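Local coordinates for ABC transporter, substrate-binding protein (Streptococcus pneumoniae, PDB 5G5Y), which binds fructooligosaccharides, preferring tetrasaccharides and larger, and delivers them to the FusBC-MsmK ABC transporter for import, at residues Asp86-Asp89 and Leu95-Ile98; Phe183-Gly188 and Glu192-Leu197. One frame throughout, in Å; residues are numbered along the deposited sequence.

Contact 1: residues Asp86-Asp89 and Leu95-Ile98; sequences DLID and LKKI
The backbone carbonyl of Asp89 accepts a hydrogen bond from the ammonium of Lys96: NZ lies 2.9 Å from O, in the carbonyl plane and on a lone pair, with a C=O...N angle of 144°. Asp89 OD1 is less closely engaged, 4.2 Å from Lys96 NZ and beyond a salt bridge, yet the opposite charge probably still favours the ammonium there. To reach this place the lysine chain runs extended as far as CD and then bends (chi3 77°), which turns NZ onto the carbonyl. On the way it passes over the last turn of helix 85-91, with Lys96 CD 3.3 Å from Ile88 O. Lysine suits such a position because its methylenes can lie on apolar neighbours while its tip donates to a carbonyl in this turn, where the helix dipole would probably favour a positive charge.

Deeper in, Ile88 and Leu95 meet at an angle. Leu95 CD2 is set against the flank of the isoleucine, 3.9 Å from CG1 and 4.0 Å from CD1. The leucine CG is anti to its backbone N (chi1 -180°), a setting that lets this branch reach the neighbouring helix. The other isoleucine branch, CG2, passes the lysine chain running in the opposite direction and touches its CG at 3.9 Å. Branched aliphatic residues fit here because both are buried and both also rest on Phe119. Leu95 also packs on Tyr330, while its backbone N donates to Asp327.

The arrangement is that of two short consecutive helices, 85-91 and 93-101, joined by a tight corner with an apolar inner side and a polar, exposed outer side. It belongs to one lobe of the bilobed solute-binding protein, with the Leu95 side chain about 11 Å from that of the substrate-binding Lys309.

Contact 2: residues Phe183-Gly188 and Glu192-Leu197; sequences FSFISG and EDFKFL
Phe185 and Phe194 form a T-shaped (edge-to-face) pair within a folded loop that also contains an Asx turn at Asp193. The ring planes stand at 76° and the centroids are 4.7 Å apart. Phe194 presents an edge, its CD2 lying 3.4 Å above the plane of the Phe185 ring and over the centre. Both rings leave their backbones between N and carbonyl carbon (chi1 51° and 59°), and the two side chains run side by side. Phe248 makes a further edge-to-face contact with Phe185, and Phe268 of strand 264-269 packs on Phe194, so large flat residues suit this buried site.

Phe183 approaches from the direction opposite to Leu197. The leucine CD1 sits at the edge of the ring, 3.8 Å from CZ, an apolar methyl against the apolar ring edge, both residues being buried.

Ile186 and Glu192 also point the same way, their CB atoms 3.7 Å apart. The glutamate then bends away, and its OE2 is hydrogen-bonded to Thr269, beside the substrate-binding residues Asn191 and Trp270. The backbones are joined here by Ile186 N donating to Glu192 O at 2.8 Å, from above the carbonyl plane, and by a water that donates to Ile186 O and accepts from Glu192 N.

Where the chain turns back, Gly188 takes a backbone conformation with positive phi that is open to glycine, which has no side chain to crowd the carbonyl before it. Its N reaches Asp193 OD1 at 3.1 Å, again from above the plane, in this case that of the carboxylate; Arg450 forms a salt bridge with the same oxygen. The ammonium of Lys195 is shared between Asp207 and Asp193. Asp193 OD2 is gripped from opposite faces of the carboxylate, by Lys195 N at 3.2 Å, closing the Asx turn, and by Lys195 NZ at 2.8 Å, in a salt bridge.

Overall arrangement
From the N terminus, the chain first builds strands 3-10, 34-41 and 61-63 of one mixed sheet, and contact 1 then closes the short corner between helices 85-91 and 93-101. After entering the second sheet with strand 138-142, the chain leaves edge strand 181-183 and folds back at once, where contact 2 closes a small loop ahead of strand 210-212. The contacts follow in series, neither nested nor crossed. The centres of contact 1 and contact 2 are about 42 Å apart. They lie on opposite sides of the middle of the chain. Contact 1 joins helices near 319-329, whereas contact 2 ties its loop to strand 264-269 and helices 252-260 and 429-455, consistent with places in separate lobes.

Contact 1: residues Asp86-Asp89 and Leu95-Ile98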
loop_
_atom_site.group_PDB
_atom_site.type_symbol
_atom_site.label_atom_id
_atom_site.label_comp_id
_atom_site.label_asym_id
_atom_site.label_seq_id
_atom_site.Cartn_x
_atom_site.Cartn_y
_atom_site.Cartn_z
ATOM N N ASP A 86 21.350 17.472 8.459
ATOM C CA ASP A 86 22.803 17.775 8.443
ATOM C C ASP A 86 23.626 16.492 8.590
ATOM O O ASP A 86 24.722 16.398 8.074
ATOM C CB ASP A 86 23.188 18.761 9.558
ATOM C CG ASP A 86 22.600 20.190 9.349
ATOM O OD1 ASP A 86 22.246 20.584 8.209
ATOM O OD2 ASP A 86 22.504 20.948 10.343
ATOM N N LEU A 87 23.087 15.520 9.321
ATOM C CA LEU A 87 23.718 14.230 9.506
ATOM C C LEU A 87 23.702 13.456 8.190
ATOM O O LEU A 87 24.673 12.757 7.867
ATOM C CB LEU A 87 23.019 13.423 10.613
ATOM C CG LEU A 87 23.074 14.061 12.001
ATOM C CD1 LEU A 87 22.201 13.277 12.950
ATOM C CD2 LEU A 87 24.509 14.156 12.530
ATOM N N ILE A 88 22.623 13.617 7.409
ATOM C CA ILE A 88 22.556 12.978 6.099
ATOM C C ILE A 88 23.684 13.485 5.215
ATOM O O ILE A 88 24.480 12.704 4.669
ATOM C CB ILE A 88 21.199 13.184 5.412
ATOM C CG1 ILE A 88 20.117 12.474 6.236
ATOM C CG2 ILE A 88 21.238 12.678 3.966
ATOM C CD1 ILE A 88 18.685 12.773 5.795
ATOM N N ASP A 89 23.730 14.802 5.072
ATOM C CA ASP A 89 24.703 15.455 4.247
ATOM C C ASP A 89 26.151 15.121 4.636
ATOM O O ASP A 89 26.973 14.875 3.772
ATOM C CB ASP A 89 24.486 16.975 4.341
ATOM C CG ASP A 89 25.269 17.741 3.290
ATOM O OD1 ASP A 89 25.180 17.393 2.084
ATOM O OD2 ASP A 89 25.971 18.695 3.658
ATOM N N LEU A 95 22.541 6.943 1.545
ATOM C CA LEU A 95 21.274 7.637 1.516
ATOM C C LEU A 95 21.364 8.847 0.579
ATOM O O LEU A 95 20.459 9.101 -0.192
ATOM C CB LEU A 95 20.870 8.067 2.922
ATOM C CG LEU A 95 19.528 8.820 3.018
ATOM C CD1 LEU A 95 18.370 8.075 2.395
ATOM C CD2 LEU A 95 19.239 9.053 4.475
ATOM N N LYS A 96 22.488 9.547 0.572
ATOM C CA LYS A 96 22.626 10.666 -0.390
ATOM C C LYS A 96 22.559 10.220 -1.864
ATOM O O LYS A 96 22.017 10.945 -2.720
ATOM C CB LYS A 96 23.927 11.431 -0.146
ATOM C CG LYS A 96 23.851 12.353 1.028
ATOM C CD LYS A 96 25.256 12.758 1.486
ATOM C CE LYS A 96 25.892 13.801 0.598
ATOM N NZ LYS A 96 27.328 13.937 1.019
ATOM N N LYS A 97 23.095 9.034 -2.164
ATOM C CA LYS A 97 23.023 8.489 -3.518
ATOM C C LYS A 97 21.569 8.141 -3.939
ATOM O O LYS A 97 21.159 8.352 -5.061
ATOM C CB LYS A 97 23.901 7.253 -3.654
ATOM C CG LYS A 97 24.023 6.784 -5.098
ATOM C CD LYS A 97 24.959 5.600 -5.239
ATOM C CE LYS A 97 24.862 5.017 -6.644
ATOM N NZ LYS A 97 25.924 3.986 -6.800
ATOM N N ILE A 98 20.809 7.589 -3.020
ATOM C CA ILE A 98 19.377 7.335 -3.239
ATOM C C ILE A 98 18.637 8.649 -3.518
ATOM O O ILE A 98 17.865 8.721 -4.514
ATOM C CB ILE A 98 18.770 6.569 -2.039
ATOM C CG1 ILE A 98 19.368 5.163 -1.938
ATOM C CG2 ILE A 98 17.244 6.431 -2.130
ATOM C CD1 ILE A 98 19.416 4.618 -0.539
#

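Contact 2: residues Phe183-Gly188 and Glu192-Leu197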
loop_
_atom_site.group_PDB
_atom_site.type_symbol
_atom_site.label_atom_id
_atom_site.label_comp_id
_atom_site.label_asym_id
_atom_site.label_seq_id
_atom_site.Cartn_x
_atom_site.Cartn_y
_atom_site.Cartn_z
ATOM N N PHE A 183 -21.528 -11.535 -8.869
ATOM C CA PHE A 183 -20.668 -10.358 -8.572
ATOM C C PHE A 183 -20.571 -10.170 -7.062
ATOM O O PHE A 183 -21.581 -10.095 -6.382
ATOM C CB PHE A 183 -21.328 -9.145 -9.236
ATOM C CG PHE A 183 -20.499 -7.895 -9.286
ATOM C CD1 PHE A 183 -19.628 -7.662 -10.349
ATOM C CD2 PHE A 183 -20.690 -6.869 -8.357
ATOM C CE1 PHE A 183 -18.908 -6.483 -10.449
ATOM C CE2 PHE A 183 -19.965 -5.676 -8.464
ATOM C CZ PHE A 183 -19.082 -5.498 -9.497
ATOM N N SER A 184 -19.347 -10.127 -6.525
ATOM C CA SER A 184 -19.150 -9.943 -5.095
ATOM C C SER A 184 -17.968 -9.037 -4.807
ATOM O O SER A 184 -17.115 -8.817 -5.659
ATOM C CB SER A 184 -18.946 -11.283 -4.388
ATOM O OG SER A 184 -19.179 -11.109 -3.008
ATOM N N PHE A 185 -17.970 -8.503 -3.600
ATOM C CA PHE A 185 -16.976 -7.575 -3.119
ATOM C C PHE A 185 -17.180 -7.433 -1.651
ATOM O O PHE A 185 -18.204 -7.906 -1.092
ATOM C CB PHE A 185 -17.143 -6.218 -3.823
ATOM C CG PHE A 185 -18.562 -5.680 -3.775
ATOM C CD1 PHE A 185 -19.019 -4.952 -2.672
ATOM C CD2 PHE A 185 -19.423 -5.918 -4.819
ATOM C CE1 PHE A 185 -20.346 -4.456 -2.638
ATOM C CE2 PHE A 185 -20.740 -5.414 -4.796
ATOM C CZ PHE A 185 -21.195 -4.687 -3.705
ATOM N N ILE A 186 -16.184 -6.849 -0.999
ATOM C CA ILE A 186 -16.309 -6.348 0.368
ATOM C C ILE A 186 -16.315 -4.835 0.250
ATOM O O ILE A 186 -15.307 -4.215 -0.071
ATOM C CB ILE A 186 -15.198 -6.827 1.319
ATOM C CG1 ILE A 186 -15.102 -8.369 1.321
ATOM C CG2 ILE A 186 -15.438 -6.325 2.743
ATOM C CD1 ILE A 186 -14.006 -8.905 2.188
ATOM N N SER A 187 -17.449 -4.247 0.559
ATOM C CA SER A 187 -17.644 -2.798 0.378
ATOM C C SER A 187 -16.838 -1.886 1.306
ATOM O O SER A 187 -16.728 -2.093 2.521
ATOM C CB SER A 187 -19.131 -2.450 0.491
ATOM O OG SER A 187 -19.351 -1.051 0.227
ATOM N N GLY A 188 -16.274 -0.839 0.713
ATOM C CA GLY A 188 -15.617 0.214 1.439
ATOM C C GLY A 188 -14.192 0.438 0.971
ATOM O O GLY A 188 -13.908 0.329 -0.220
ATOM N N GLU A 192 -10.810 -5.385 -1.755
ATOM C CA GLU A 192 -11.956 -6.178 -2.132
ATOM C C GLU A 192 -13.164 -5.334 -2.540
ATOM O O GLU A 192 -14.228 -5.861 -2.801
ATOM C CB GLU A 192 -12.301 -7.165 -0.996
ATOM C CG GLU A 192 -11.290 -8.295 -0.811
ATOM C CD GLU A 192 -9.964 -7.875 -0.243
ATOM O OE1 GLU A 192 -9.938 -7.162 0.762
ATOM O OE2 GLU A 192 -8.919 -8.234 -0.791
ATOM N N ASP A 193 -12.997 -4.027 -2.651
ATOM C CA ASP A 193 -14.071 -3.150 -3.074
ATOM C C ASP A 193 -14.208 -3.107 -4.603
ATOM O O ASP A 193 -13.237 -3.351 -5.304
ATOM C CB ASP A 193 -13.807 -1.726 -2.558
ATOM C CG ASP A 193 -15.005 -0.814 -2.759
ATOM O OD1 ASP A 193 -16.111 -1.240 -2.350
ATOM O OD2 ASP A 193 -14.907 0.268 -3.399
ATOM N N PHE A 194 -15.385 -2.702 -5.107
ATOM C CA PHE A 194 -15.678 -2.644 -6.523
ATOM C C PHE A 194 -15.231 -1.360 -7.242
ATOM O O PHE A 194 -15.420 -1.258 -8.453
ATOM C CB PHE A 194 -17.209 -2.868 -6.810
ATOM C CG PHE A 194 -18.119 -1.876 -6.138
ATOM C CD1 PHE A 194 -18.256 -0.580 -6.613
ATOM C CD2 PHE A 194 -18.797 -2.219 -4.979
ATOM C CE1 PHE A 194 -19.070 0.335 -5.954
ATOM C CE2 PHE A 194 -19.612 -1.298 -4.329
ATOM C CZ PHE A 194 -19.764 -0.030 -4.832
ATOM N N LYS A 195 -14.704 -0.369 -6.514
ATOM C CA LYS A 195 -14.538 0.995 -7.060
ATOM C C LYS A 195 -13.610 1.046 -8.301
ATOM O O LYS A 195 -13.728 1.969 -9.128
ATOM C CB LYS A 195 -14.132 2.021 -5.981
ATOM C CG LYS A 195 -12.708 1.839 -5.439
ATOM C CD LYS A 195 -12.247 2.988 -4.542
ATOM C CE LYS A 195 -13.172 3.279 -3.359
ATOM N NZ LYS A 195 -13.104 2.174 -2.354
ATOM N N PHE A 196 -12.733 0.048 -8.467
ATOM C CA PHE A 196 -11.976 -0.128 -9.719
ATOM C C PHE A 196 -12.809 0.069 -11.016
ATOM O O PHE A 196 -12.334 0.647 -12.029
ATOM C CB PHE A 196 -11.288 -1.517 -9.719
ATOM C CG PHE A 196 -10.557 -1.816 -10.978
ATOM C CD1 PHE A 196 -9.300 -1.254 -11.214
ATOM C CD2 PHE A 196 -11.147 -2.578 -11.954
ATOM C CE1 PHE A 196 -8.625 -1.483 -12.400
ATOM C CE2 PHE A 196 -10.480 -2.806 -13.158
ATOM C CZ PHE A 196 -9.220 -2.253 -13.374
ATOM N N LEU A 197 -14.060 -0.379 -11.000
ATOM C CA LEU A 197 -14.897 -0.331 -12.212
ATOM C C LEU A 197 -15.383 1.081 -12.543
ATOM O O LEU A 197 -15.826 1.318 -13.665
ATOM C CB LEU A 197 -16.127 -1.245 -12.091
ATOM C CG LEU A 197 -15.850 -2.764 -12.111
ATOM C CD1 LEU A 197 -17.163 -3.539 -12.104
ATOM C CD2 LEU A 197 -14.999 -3.191 -13.305
HETATM O O HOH W 1 -12.521 -3.954 0.578
#